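Local coordinates for protein putrescine aminotransferase (Halomonas elongata DSM 2581, PDB 6GWI) that probably transfers amino groups from amines such as putrescine to carbonyl acceptors, using pyridoxal-5'-phosphate as cofactor, as a class-III aminotransferase, at residues B[66-71]-B[289-294]; B[94-99]-B[111-116]; B[367-372]-B[378-383]. One frame throughout, in Å; residues are numbered along the deposited sequence.

Interaction 1 of 3, residues B[66-71]-B[289-294]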
ATOM      1  N   ARG B  66      21.284 -11.265 -10.047  1.00 29.69           N
ATOM      2  CA  ARG B  66      20.840 -12.651  -9.963  1.00 27.67           C
ATOM      3  C   ARG B  66      20.476 -13.036  -8.533  1.00 26.67           C
ATOM      4  O   ARG B  66      19.525 -13.794  -8.312  1.00 32.09           O
ATOM      5  CB  ARG B  66      21.930 -13.579 -10.504  1.00 28.22           C
ATOM      6  CG  ARG B  66      21.398 -14.775 -11.294  1.00 59.11           C
ATOM      7  CD  ARG B  66      22.046 -16.086 -10.864  1.00 63.73           C
ATOM      8  NE  ARG B  66      22.934 -16.649 -11.880  0.65 51.26           N
ATOM      9  CZ  ARG B  66      23.846 -17.588 -11.636  0.64 36.98           C
ATOM     10  NH1 ARG B  66      24.609 -18.044 -12.620  0.76 44.21           N
ATOM     11  NH2 ARG B  66      24.002 -18.064 -10.408  0.37 38.65           N
ATOM     12  N   GLU B  67      21.216 -12.516  -7.547  1.00 28.37           N
ATOM     13  CA  GLU B  67      20.994 -12.925  -6.163  1.00 36.40           C
ATOM     14  C   GLU B  67      19.599 -12.545  -5.684  1.00 30.56           C
ATOM     15  O   GLU B  67      18.980 -13.284  -4.910  1.00 28.45           O
ATOM     16  CB  GLU B  67      22.047 -12.304  -5.242  1.00 56.96           C
ATOM     17  CG  GLU B  67      23.474 -12.751  -5.508  1.00 77.07           C
ATOM     18  CD  GLU B  67      24.253 -11.759  -6.344  1.00 66.43           C
ATOM     19  OE1 GLU B  67      23.628 -11.034  -7.146  1.00 45.30           O
ATOM     20  OE2 GLU B  67      25.491 -11.697  -6.194  1.00 66.79           O
ATOM     21  N   LEU B  68      19.097 -11.381  -6.106  1.00 29.69           N
ATOM     22  CA  LEU B  68      17.748 -10.984  -5.718  1.00 27.30           C
ATOM     23  C   LEU B  68      16.704 -11.871  -6.384  1.00 23.22           C
ATOM     24  O   LEU B  68      15.688 -12.212  -5.768  1.00 23.28           O
ATOM     25  CB  LEU B  68      17.501  -9.518  -6.063  1.00 25.71           C
ATOM     26  CG  LEU B  68      18.356  -8.474  -5.341  1.00 27.79           C
ATOM     27  CD1 LEU B  68      17.821  -7.082  -5.655  1.00 30.83           C
ATOM     28  CD2 LEU B  68      18.398  -8.698  -3.836  1.00 25.23           C
ATOM     29  N   VAL B  69      16.933 -12.250  -7.644  1.00 23.14           N
ATOM     30  CA  VAL B  69      16.023 -13.171  -8.319  1.00 27.75           C
ATOM     31  C   VAL B  69      16.003 -14.505  -7.588  1.00 23.77           C
ATOM     32  O   VAL B  69      14.942 -15.098  -7.359  1.00 25.01           O
ATOM     33  CB  VAL B  69      16.431 -13.347  -9.793  1.00 31.56           C
ATOM     34  CG1 VAL B  69      15.447 -14.262 -10.511  1.00 33.18           C
ATOM     35  CG2 VAL B  69      16.517 -12.001 -10.487  1.00 38.41           C
ATOM     36  N   GLU B  70      17.185 -15.005  -7.225  1.00 24.25           N
ATOM     37  CA  GLU B  70      17.264 -16.293  -6.547  1.00 30.98           C
ATOM     38  C   GLU B  70      16.614 -16.238  -5.169  1.00 24.25           C
ATOM     39  O   GLU B  70      15.966 -17.203  -4.748  1.00 30.14           O
ATOM     40  CB  GLU B  70      18.725 -16.739  -6.452  1.00 26.35           C
ATOM     41  CG  GLU B  70      19.376 -16.982  -7.810  1.00 53.57           C
ATOM     42  CD  GLU B  70      20.877 -17.195  -7.723  1.00 61.28           C
ATOM     43  OE1 GLU B  70      21.443 -17.800  -8.657  1.00 63.18           O
ATOM     44  OE2 GLU B  70      21.493 -16.773  -6.722  1.00 45.98           O
ATOM     45  N   ALA B  71      16.758 -15.116  -4.458  1.00 27.31           N
ATOM     46  CA  ALA B  71      16.135 -14.992  -3.144  1.00 27.34           C
ATOM     47  C   ALA B  71      14.617 -15.084  -3.241  1.00 32.46           C
ATOM     48  O   ALA B  71      13.974 -15.746  -2.418  1.00 22.34           O
ATOM     49  CB  ALA B  71      16.547 -13.676  -2.484  1.00 24.18           C
ATOM     50  N   SER B 289      15.659  -2.587  -3.454  1.00 22.08           N
ATOM     51  CA  SER B 289      16.055  -2.140  -4.793  1.00 22.19           C
ATOM     52  C   SER B 289      14.867  -2.175  -5.752  1.00 18.23           C
ATOM     53  O   SER B 289      15.031  -2.297  -6.969  1.00 23.34           O
ATOM     54  CB  SER B 289      17.212  -2.974  -5.352  1.00 19.05           C
ATOM     55  OG  SER B 289      18.448  -2.601  -4.763  1.00 24.70           O
ATOM     56  N   GLY B 290      13.659  -2.046  -5.210  1.00 19.48           N
ATOM     57  CA  GLY B 290      12.456  -2.064  -6.012  1.00 22.08           C
ATOM     58  C   GLY B 290      12.086  -3.402  -6.612  1.00 20.32           C
ATOM     59  O   GLY B 290      11.073  -3.482  -7.315  1.00 23.39           O
ATOM     60  N   TYR B 291      12.865  -4.458  -6.371  1.00 18.47           N
ATOM     61  CA  TYR B 291      12.585  -5.737  -7.015  1.00 17.76           C
ATOM     62  C   TYR B 291      11.242  -6.315  -6.585  1.00 23.59           C
ATOM     63  O   TYR B 291      10.588  -7.006  -7.374  1.00 21.47           O
ATOM     64  CB  TYR B 291      13.706  -6.730  -6.720  1.00 19.12           C
ATOM     65  CG  TYR B 291      14.871  -6.637  -7.681  1.00 35.79           C
ATOM     66  CD1 TYR B 291      15.549  -5.441  -7.872  1.00 29.15           C
ATOM     67  CD2 TYR B 291      15.290  -7.750  -8.398  1.00 32.17           C
ATOM     68  CE1 TYR B 291      16.615  -5.358  -8.746  1.00 27.41           C
ATOM     69  CE2 TYR B 291      16.351  -7.676  -9.276  1.00 31.39           C
ATOM     70  CZ  TYR B 291      17.011  -6.477  -9.445  1.00 26.78           C
ATOM     71  OH  TYR B 291      18.073  -6.400 -10.317  1.00 24.77           O
ATOM     72  N   LEU B 292      10.813  -6.060  -5.352  1.00 26.31           N
ATOM     73  CA  LEU B 292       9.477  -6.454  -4.921  1.00 24.84           C
ATOM     74  C   LEU B 292       8.961  -5.397  -3.958  1.00 23.17           C
ATOM     75  O   LEU B 292       9.759  -4.751  -3.268  1.00 21.33           O
ATOM     76  CB  LEU B 292       9.466  -7.839  -4.258  1.00 19.35           C
ATOM     77  CG  LEU B 292       9.657  -9.052  -5.179  1.00 15.65           C
ATOM     78  CD1 LEU B 292       9.631 -10.333  -4.361  1.00 15.98           C
ATOM     79  CD2 LEU B 292       8.602  -9.110  -6.287  1.00 18.92           C
ATOM     80  N   PRO B 293       7.643  -5.183  -3.895  1.00 29.76           N
ATOM     81  CA  PRO B 293       7.118  -4.108  -3.042  1.00 26.46           C
ATOM     82  C   PRO B 293       7.208  -4.473  -1.569  1.00 18.49           C
ATOM     83  O   PRO B 293       6.757  -5.541  -1.146  1.00 22.42           O
ATOM     84  CB  PRO B 293       5.655  -3.959  -3.487  1.00 19.10           C
ATOM     85  CG  PRO B 293       5.499  -4.782  -4.698  1.00 30.88           C
ATOM     86  CD  PRO B 293       6.576  -5.830  -4.676  1.00 27.30           C
ATOM     87  N   ILE B 294       7.783  -3.565  -0.790  1.00 20.61           N
ATOM     88  CA  ILE B 294       7.809  -3.706   0.658  1.00 16.95           C
ATOM     89  C   ILE B 294       8.203  -2.363   1.250  1.00 20.10           C
ATOM     90  O   ILE B 294       9.026  -1.635   0.683  1.00 19.79           O
ATOM     91  CB  ILE B 294       8.768  -4.824   1.105  1.00 18.44           C
ATOM     92  CG1 ILE B 294       8.811  -4.900   2.635  1.00 18.08           C
ATOM     93  CG2 ILE B 294      10.175  -4.607   0.535  1.00 18.89           C
ATOM     94  CD1 ILE B 294       9.439  -6.174   3.168  1.00 25.86           C
TER
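Leu68, on helix 66-78, lies across one face of the Tyr291 ring, the two side chains crossing at about a right angle. Its CB sits by the CD2-CE2 side of the ring, 3.7 Å from CD2 of Tyr291. CG then stands anti to the carbonyl carbon (chi1 -64°), and with chi2 extended CD1 reaches over the centre of the ring. That methyl sits 3.5 Å from the centroid of the Tyr291 ring and only 9° off its normal, a CH-pi contact aimed at the middle of the face. The same CD1 of Leu68 also comes within 4.2 Å of Ser289 CB. Val69 adds a looser touch: its CG2 stands near the plane of the ring, 4.5 Å from Tyr291 CE2.

No hydrogen bond crosses between 66-71 and 289-294, yet both polar side chains that take part are satisfied close by. Tyr291 OH bonds to Gly62 O and Arg65 N, just ahead of the helix, and Ser289 OG bonds to Asn333 and the backbone N of Leu61. Pro80 of the second subunit also packs on Tyr291, so the ring belongs to the dimer interface as well. With Tyr291 cut back to an alanine, the CD1 methyl of Leu68 would probably lose its aromatic platform, and Gly62 O and Arg65 N their hydroxyl partner. The contact thus divides its work: the ring face holds the first turn of the helix by dispersion and CH-pi attraction, while the phenol hydroxyl ties the loop before strand 295-300 to the residues leading into that helix.

Interaction 2 of 3, residues B[94-99]-B[111-116]. With PLP (pyridoxal-5'-phosphate), chain D.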
ATOM      1  N   VAL B  94      11.338 -12.289  10.410  1.00 19.38           N
ATOM      2  CA  VAL B  94      12.215 -12.257  11.576  1.00 19.79           C
ATOM      3  C   VAL B  94      13.594 -11.744  11.181  1.00 22.48           C
ATOM      4  O   VAL B  94      14.140 -10.820  11.796  1.00 22.64           O
ATOM      5  CB  VAL B  94      12.304 -13.656  12.216  1.00 25.26           C
ATOM      6  CG1 VAL B  94      13.280 -13.658  13.398  1.00 27.51           C
ATOM      7  CG2 VAL B  94      10.928 -14.133  12.646  1.00 31.07           C
ATOM      8  N   ARG B  95      14.177 -12.345  10.144  1.00 20.65           N
ATOM      9  CA  ARG B  95      15.537 -12.005   9.743  1.00 24.52           C
ATOM     10  C   ARG B  95      15.625 -10.588   9.186  1.00 21.32           C
ATOM     11  O   ARG B  95      16.602  -9.877   9.448  1.00 22.49           O
ATOM     12  CB  ARG B  95      16.027 -13.045   8.731  1.00 32.97           C
ATOM     13  CG  ARG B  95      16.180 -14.439   9.359  1.00 42.67           C
ATOM     14  CD  ARG B  95      16.673 -15.502   8.384  1.00109.31           C
ATOM     15  NE  ARG B  95      15.765 -15.659   7.250  1.00119.70           N
ATOM     16  CZ  ARG B  95      15.549 -16.801   6.599  1.00101.53           C
ATOM     17  NH1 ARG B  95      16.163 -17.919   6.969  1.00107.22           N
ATOM     18  NH2 ARG B  95      14.704 -16.824   5.577  1.00 64.54           N
ATOM     19  N   LEU B  96      14.612 -10.145   8.434  1.00 20.83           N
ATOM     20  CA  LEU B  96      14.644  -8.790   7.889  1.00 22.60           C
ATOM     21  C   LEU B  96      14.547  -7.742   8.996  1.00 20.63           C
ATOM     22  O   LEU B  96      15.272  -6.740   8.974  1.00 23.78           O
ATOM     23  CB  LEU B  96      13.510  -8.598   6.880  1.00 22.54           C
ATOM     24  CG  LEU B  96      13.398  -7.193   6.283  1.00 21.27           C
ATOM     25  CD1 LEU B  96      14.683  -6.785   5.567  1.00 21.21           C
ATOM     26  CD2 LEU B  96      12.213  -7.110   5.342  1.00 20.80           C
ATOM     27  N   ALA B  97      13.644  -7.944   9.957  1.00 20.21           N
ATOM     28  CA  ALA B  97      13.530  -7.009  11.071  1.00 21.65           C
ATOM     29  C   ALA B  97      14.829  -6.937  11.865  1.00 21.69           C
ATOM     30  O   ALA B  97      15.240  -5.857  12.306  1.00 22.27           O
ATOM     31  CB  ALA B  97      12.364  -7.412  11.975  1.00 19.79           C
ATOM     32  N   GLU B  98      15.480  -8.083  12.081  1.00 24.80           N
ATOM     33  CA  GLU B  98      16.774  -8.076  12.754  1.00 31.43           C
ATOM     34  C   GLU B  98      17.781  -7.239  11.975  1.00 34.94           C
ATOM     35  O   GLU B  98      18.389  -6.307  12.517  1.00 24.75           O
ATOM     36  CB  GLU B  98      17.285  -9.509  12.923  1.00 33.60           C
ATOM     37  CG  GLU B  98      18.657  -9.601  13.575  1.00 52.27           C
ATOM     38  CD  GLU B  98      19.177 -11.025  13.659  1.00 52.48           C
ATOM     39  OE1 GLU B  98      18.769 -11.864  12.827  1.00 41.03           O
ATOM     40  OE2 GLU B  98      19.996 -11.303  14.559  1.00 50.42           O
ATOM     41  N   LYS B  99      17.960  -7.552  10.690  1.00 35.67           N
ATOM     42  CA  LYS B  99      18.946  -6.847   9.880  1.00 30.94           C
ATOM     43  C   LYS B  99      18.639  -5.356   9.814  1.00 31.20           C
ATOM     44  O   LYS B  99      19.540  -4.520   9.953  1.00 26.42           O
ATOM     45  CB  LYS B  99      18.976  -7.450   8.473  1.00 35.78           C
ATOM     46  CG  LYS B  99      20.096  -6.941   7.583  1.00 32.63           C
ATOM     47  CD  LYS B  99      21.436  -7.444   8.081  1.00 37.79           C
ATOM     48  CE  LYS B  99      22.537  -7.185   7.079  1.00 51.99           C
ATOM     49  NZ  LYS B  99      23.860  -7.603   7.620  1.00 70.51           N
ATOM     50  N   VAL B 111      10.437  -2.574  13.926  1.00 18.49           N
ATOM     51  CA  VAL B 111       9.892  -2.226  12.621  1.00 22.78           C
ATOM     52  C   VAL B 111       8.478  -2.779  12.502  1.00 16.02           C
ATOM     53  O   VAL B 111       8.188  -3.894  12.946  1.00 17.19           O
ATOM     54  CB  VAL B 111      10.787  -2.744  11.473  1.00 26.13           C
ATOM     55  CG1 VAL B 111      10.848  -4.263  11.471  1.00 36.64           C
ATOM     56  CG2 VAL B 111      10.282  -2.217  10.133  1.00 37.88           C
ATOM     57  N   PHE B 112       7.599  -1.974  11.916  1.00 21.94           N
ATOM     58  CA  PHE B 112       6.269  -2.389  11.488  1.00 24.56           C
ATOM     59  C   PHE B 112       6.278  -2.412   9.964  1.00 20.15           C
ATOM     60  O   PHE B 112       6.569  -1.391   9.331  1.00 21.30           O
ATOM     61  CB  PHE B 112       5.202  -1.427  12.013  1.00 14.79           C
ATOM     62  CG  PHE B 112       3.791  -1.899  11.788  1.00 20.10           C
ATOM     63  CD1 PHE B 112       3.229  -1.866  10.521  1.00 29.34           C
ATOM     64  CD2 PHE B 112       3.020  -2.351  12.845  1.00 21.01           C
ATOM     65  CE1 PHE B 112       1.929  -2.294  10.310  1.00 23.51           C
ATOM     66  CE2 PHE B 112       1.719  -2.778  12.639  1.00 24.09           C
ATOM     67  CZ  PHE B 112       1.174  -2.747  11.370  1.00 26.67           C
ATOM     68  N   PHE B 113       5.987  -3.566   9.379  1.00 16.79           N
ATOM     69  CA  PHE B 113       6.095  -3.714   7.935  1.00 14.09           C
ATOM     70  C   PHE B 113       4.821  -3.260   7.233  1.00 19.28           C
ATOM     71  O   PHE B 113       3.709  -3.414   7.746  1.00 18.84           O
ATOM     72  CB  PHE B 113       6.410  -5.164   7.557  1.00 16.97           C
ATOM     73  CG  PHE B 113       7.799  -5.596   7.932  1.00 27.02           C
ATOM     74  CD1 PHE B 113       8.905  -5.024   7.326  1.00 23.02           C
ATOM     75  CD2 PHE B 113       7.998  -6.578   8.885  1.00 20.86           C
ATOM     76  CE1 PHE B 113      10.184  -5.420   7.669  1.00 26.84           C
ATOM     77  CE2 PHE B 113       9.273  -6.976   9.231  1.00 16.67           C
ATOM     78  CZ  PHE B 113      10.366  -6.400   8.620  1.00 22.54           C
ATOM     79  N   THR B 114       5.008  -2.677   6.048  1.00 15.58           N
ATOM     80  CA  THR B 114       3.919  -2.283   5.167  1.00 20.08           C
ATOM     81  C   THR B 114       4.298  -2.673   3.742  1.00 19.42           C
ATOM     82  O   THR B 114       5.358  -3.261   3.500  1.00 26.83           O
ATOM     83  CB  THR B 114       3.632  -0.778   5.240  1.00 18.09           C
ATOM     84  OG1 THR B 114       4.729  -0.053   4.669  1.00 22.02           O
ATOM     85  CG2 THR B 114       3.441  -0.337   6.671  1.00 16.64           C
ATOM     86  N   GLY B 115       3.447  -2.310   2.788  1.00 27.73           N
ATOM     87  CA  GLY B 115       3.711  -2.612   1.396  1.00 23.17           C
ATOM     88  C   GLY B 115       4.328  -1.478   0.604  1.00 25.18           C
ATOM     89  O   GLY B 115       4.904  -1.712  -0.463  1.00 20.33           O
ATOM     90  N   SER B 116       4.227  -0.250   1.117  1.00 23.48           N
ATOM     91  CA  SER B 116       4.603   0.937   0.366  1.00 16.96           C
ATOM     92  C   SER B 116       5.054   2.031   1.324  1.00 16.10           C
ATOM     93  O   SER B 116       4.847   1.951   2.538  1.00 18.75           O
ATOM     94  CB  SER B 116       3.437   1.464  -0.475  1.00 19.35           C
ATOM     95  OG  SER B 116       2.375   1.860   0.375  1.00 23.28           O
TER
HETATM   96  N1  PLP D 501       7.749   9.355   1.031  1.00 27.25           N
HETATM   97  C2  PLP D 501       8.707   9.826   0.159  1.00 25.75           C
HETATM   98  C2A PLP D 501       9.777  10.759   0.658  1.00 19.04           C
HETATM   99  C3  PLP D 501       8.679   9.433  -1.177  1.00 28.49           C
HETATM  100  O3  PLP D 501       9.642   9.913  -2.027  1.00 22.72           O
HETATM  101  C4  PLP D 501       7.697   8.556  -1.648  1.00 32.11           C
HETATM  102  C4A PLP D 501       8.050   7.674  -2.817  1.00 33.98           C
HETATM  103  C5  PLP D 501       6.729   8.097  -0.749  1.00 27.59           C
HETATM  104  C6  PLP D 501       6.764   8.497   0.583  1.00 29.53           C
HETATM  105  C5A PLP D 501       5.625   7.159  -1.188  1.00 23.92           C
HETATM  106  O4P PLP D 501       6.081   5.837  -1.353  1.00 22.66           O
HETATM  107  P   PLP D 501       5.176   4.820  -2.215  1.00 21.27           P
HETATM  108  O1P PLP D 501       3.812   4.706  -1.578  1.00 19.43           O
HETATM  109  O2P PLP D 501       5.861   3.475  -2.266  1.00 22.77           O
HETATM  110  O3P PLP D 501       5.031   5.362  -3.613  1.00 16.68           O
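Leu96 overlaps the outer end of the Phe113 ring, its CD2 reaching CE1 of Phe113 at 3.5 Å and its CG lying 3.9 Å from CZ of the same ring. Extended from the backbone N (chi1 177°), the leucine branch runs from helix 91-103 to the ring, which it meets obliquely. One residue on, Ala97 presents its backbone N in the plane of the ring at the edge, 3.9 Å from Phe113 CZ. The methyl of Ala97 then turns to Val111, where CB meets CG1 at 3.5 Å. Val111 CG2 in turn lies over the rim of one Phe113 face, joining the two strand side chains into one apolar surface under the helix.

The axes of 94-99 and 111-114 approach to 9.5 Å, their N-to-C directions 125° apart. His15 of the second subunit also meets the Phe113 ring. Past the strand, Thr114 OG1 donates to Ser116 O, and Ser116 caps helix 117-134 through OG to Glu119 N; its CB lies 3.4 Å from O1P of pyridoxal-5'-phosphate. Gly117 N and Ser118 OG hydrogen-bond to the cofactor. The helix-to-strand contact is made without a hydrogen bond, chiefly by apolar side chains, whereas polar bonds and the cap set the turn that continues the strand into the cofactor pocket.

Interaction 3 of 3, residues B[367-372]-B[378-383]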
ATOM      1  N   VAL B 367      22.501  26.728 -17.206  1.00 53.46           N
ATOM      2  CA  VAL B 367      22.564  26.103 -15.889  1.00 43.34           C
ATOM      3  C   VAL B 367      22.873  27.192 -14.869  1.00 34.71           C
ATOM      4  O   VAL B 367      23.986  27.724 -14.834  1.00 36.72           O
ATOM      5  CB  VAL B 367      23.608  24.979 -15.842  1.00 48.62           C
ATOM      6  CG1 VAL B 367      23.703  24.393 -14.439  1.00 63.81           C
ATOM      7  CG2 VAL B 367      23.250  23.891 -16.846  1.00 43.91           C
ATOM      8  N   GLY B 368      21.899  27.499 -14.014  1.00 35.97           N
ATOM      9  CA  GLY B 368      22.078  28.502 -12.982  1.00 46.67           C
ATOM     10  C   GLY B 368      22.627  27.949 -11.683  1.00 37.84           C
ATOM     11  O   GLY B 368      23.194  28.694 -10.876  1.00 38.30           O
ATOM     12  N   GLU B 369      22.463  26.646 -11.466  1.00 45.01           N
ATOM     13  CA  GLU B 369      23.004  25.994 -10.283  1.00 45.15           C
ATOM     14  C   GLU B 369      23.098  24.498 -10.548  1.00 46.97           C
ATOM     15  O   GLU B 369      22.240  23.928 -11.228  1.00 32.45           O
ATOM     16  CB  GLU B 369      22.140  26.257  -9.044  1.00 51.79           C
ATOM     17  CG  GLU B 369      22.759  25.743  -7.750  1.00 39.47           C
ATOM     18  CD  GLU B 369      21.811  25.823  -6.573  1.00 36.42           C
ATOM     19  OE1 GLU B 369      20.973  24.910  -6.423  1.00 43.41           O
ATOM     20  OE2 GLU B 369      21.900  26.800  -5.800  1.00 41.91           O
ATOM     21  N   ALA B 370      24.146  23.876 -10.013  1.00 36.64           N
ATOM     22  CA  ALA B 370      24.294  22.427 -10.006  1.00 51.65           C
ATOM     23  C   ALA B 370      24.599  21.986  -8.583  1.00 68.33           C
ATOM     24  O   ALA B 370      25.490  22.547  -7.937  1.00 53.18           O
ATOM     25  CB  ALA B 370      25.407  21.970 -10.956  1.00 68.65           C
ATOM     26  N   ARG B 371      23.851  21.000  -8.091  1.00 88.50           N
ATOM     27  CA  ARG B 371      24.019  20.516  -6.729  1.00 31.31           C
ATOM     28  C   ARG B 371      23.885  19.002  -6.701  1.00 44.71           C
ATOM     29  O   ARG B 371      23.121  18.415  -7.470  1.00 28.54           O
ATOM     30  CB  ARG B 371      22.989  21.146  -5.778  1.00 50.31           C
ATOM     31  CG  ARG B 371      21.539  20.882  -6.165  1.00 45.63           C
ATOM     32  CD  ARG B 371      20.578  21.387  -5.099  1.00 39.52           C
ATOM     33  NE  ARG B 371      19.189  21.107  -5.448  1.00 35.74           N
ATOM     34  CZ  ARG B 371      18.410  21.915  -6.163  1.00 31.41           C
ATOM     35  NH1 ARG B 371      18.875  23.075  -6.609  1.00 28.04           N
ATOM     36  NH2 ARG B 371      17.158  21.562  -6.428  1.00 29.35           N
ATOM     37  N   SER B 372      24.626  18.370  -5.796  1.00 43.57           N
ATOM     38  CA  SER B 372      24.532  16.930  -5.640  1.00 45.28           C
ATOM     39  C   SER B 372      24.943  16.557  -4.227  1.00 42.84           C
ATOM     40  O   SER B 372      25.664  17.294  -3.550  1.00 41.87           O
ATOM     41  CB  SER B 372      25.397  16.187  -6.668  1.00 44.23           C
ATOM     42  OG  SER B 372      26.778  16.384  -6.426  1.00 38.90           O
ATOM     43  N   ALA B 378      20.891  17.652  -8.964  1.00 31.91           N
ATOM     44  CA  ALA B 378      19.905  18.522  -9.585  1.00 25.75           C
ATOM     45  C   ALA B 378      20.598  19.655 -10.325  1.00 24.97           C
ATOM     46  O   ALA B 378      21.697  20.080  -9.959  1.00 35.84           O
ATOM     47  CB  ALA B 378      18.933  19.095  -8.547  1.00 24.40           C
ATOM     48  N   LEU B 379      19.936  20.134 -11.379  1.00 27.13           N
ATOM     49  CA  LEU B 379      20.329  21.337 -12.096  1.00 43.05           C
ATOM     50  C   LEU B 379      19.175  22.331 -12.092  1.00 44.34           C
ATOM     51  O   LEU B 379      18.005  21.938 -12.174  1.00 42.05           O
ATOM     52  CB  LEU B 379      20.708  21.047 -13.551  1.00 51.69           C
ATOM     53  CG  LEU B 379      21.746  19.970 -13.855  1.00 48.68           C
ATOM     54  CD1 LEU B 379      21.786  19.714 -15.354  1.00 46.02           C
ATOM     55  CD2 LEU B 379      23.122  20.367 -13.337  1.00 46.53           C
ATOM     56  N   GLU B 380      19.506  23.616 -11.999  1.00 30.50           N
ATOM     57  CA  GLU B 380      18.526  24.696 -12.070  1.00 42.53           C
ATOM     58  C   GLU B 380      18.701  25.383 -13.420  1.00 39.88           C
ATOM     59  O   GLU B 380      19.744  25.992 -13.681  1.00 48.63           O
ATOM     60  CB  GLU B 380      18.707  25.685 -10.922  1.00 34.88           C
ATOM     61  CG  GLU B 380      18.537  25.092  -9.527  1.00 31.47           C
ATOM     62  CD  GLU B 380      17.104  24.696  -9.218  1.00 34.04           C
ATOM     63  OE1 GLU B 380      16.240  24.802 -10.112  1.00 35.99           O
ATOM     64  OE2 GLU B 380      16.838  24.283  -8.070  1.00 36.05           O
ATOM     65  N   LEU B 381      17.688  25.281 -14.276  1.00 36.93           N
ATOM     66  CA  LEU B 381      17.727  25.936 -15.576  1.00 51.07           C
ATOM     67  C   LEU B 381      17.270  27.383 -15.432  1.00 32.46           C
ATOM     68  O   LEU B 381      16.249  27.660 -14.794  1.00 35.28           O
ATOM     69  CB  LEU B 381      16.845  25.188 -16.575  1.00 67.65           C
ATOM     70  CG  LEU B 381      17.132  23.692 -16.747  1.00 73.26           C
ATOM     71  CD1 LEU B 381      16.285  23.116 -17.876  1.00 73.81           C
ATOM     72  CD2 LEU B 381      18.610  23.422 -16.994  1.00 78.96           C
ATOM     73  N   VAL B 382      18.037  28.307 -16.013  1.00 62.09           N
ATOM     74  CA  VAL B 382      17.722  29.728 -15.971  1.00 72.25           C
ATOM     75  C   VAL B 382      17.901  30.322 -17.361  1.00 63.65           C
ATOM     76  O   VAL B 382      18.692  29.831 -18.172  1.00 53.63           O
ATOM     77  CB  VAL B 382      18.601  30.497 -14.955  1.00 72.99           C
ATOM     78  CG1 VAL B 382      18.438  29.921 -13.556  1.00 79.95           C
ATOM     79  CG2 VAL B 382      20.064  30.487 -15.392  1.00 35.41           C
ATOM     80  N   ALA B 383      17.154  31.394 -17.630  1.00 69.96           N
ATOM     81  CA  ALA B 383      17.316  32.155 -18.862  1.00 63.76           C
ATOM     82  C   ALA B 383      18.406  33.214 -18.751  1.00 59.78           C
ATOM     83  O   ALA B 383      19.038  33.550 -19.760  1.00 48.70           O
ATOM     84  CB  ALA B 383      15.990  32.823 -19.242  1.00 50.10           C
TER
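Arg371 grips Glu380 end-on, NH1 and NH2 both reaching OE2 of that glutamate from the same face of its carboxylate. The NH1 bond is the shorter, 2.8 Å to Glu380 OE2, against 3.2 Å from NH2 to the same OE2. Both bonds lie in the guanidinium plane; NH1 meets OE2 on its anti side, NH2 from above the carboxylate. NH1 also donates to Glu369 OE1 at 2.8 Å, so one nitrogen serves two carboxylates, whose proximity it probably offsets. The flat group is held further by Ala378 CB, 3.4 Å above its plane, and by Ala231 O and Gly230 O, which accept from NE and NH2. Glu380 has further partners: Tyr184 OH at OE2, and at OE1 a salt bridge to Arg390 and a hydrogen bond with Thr418 OG1.

Beneath this network runs a beta hairpin, strands 367-373 and 376-381, at the edge of a four-strand antiparallel sheet. Arg371 and Ala378 form a hydrogen-bonded pair, Arg371 N to Ala378 O and Ala378 N to Arg371 O (2.8 Å). Ala378 O accepts again from Trp358 NE1. At the other end of the pairing is a classic beta bulge, Gly368 and Glu369 both facing Glu380: Gly368 N donates to Glu380 O at 2.7 Å, and Glu380 N to Glu369 O at 2.9 Å. On the other face, Ala370 CB rests against Leu379 CD2 at 3.7 Å, beside Trp358.

Overall arrangement
Interactions 1 and 2 are neighbours, with centres about 15 Å apart, and interaction 2 is nested along the chain inside the loop closed by interaction 1. They touch directly, Ile294 CD1 lying 3.6 Å from Leu96 CD2, and the loop of interaction 1 leads into strand 295-300, the sheet partner of strand 108-114 in interaction 2. Both reach the second subunit, and interaction 2 ends at the cofactor. Interaction 3 comes later in the chain and stands apart, its centre about 34 Å from that of interaction 1 and about 38 Å from that of interaction 2, in a separate antiparallel sheet; no other chain touches 367-372 or 378-383. Two contacts thus belong to the dimer-facing region, one to a distant sheet.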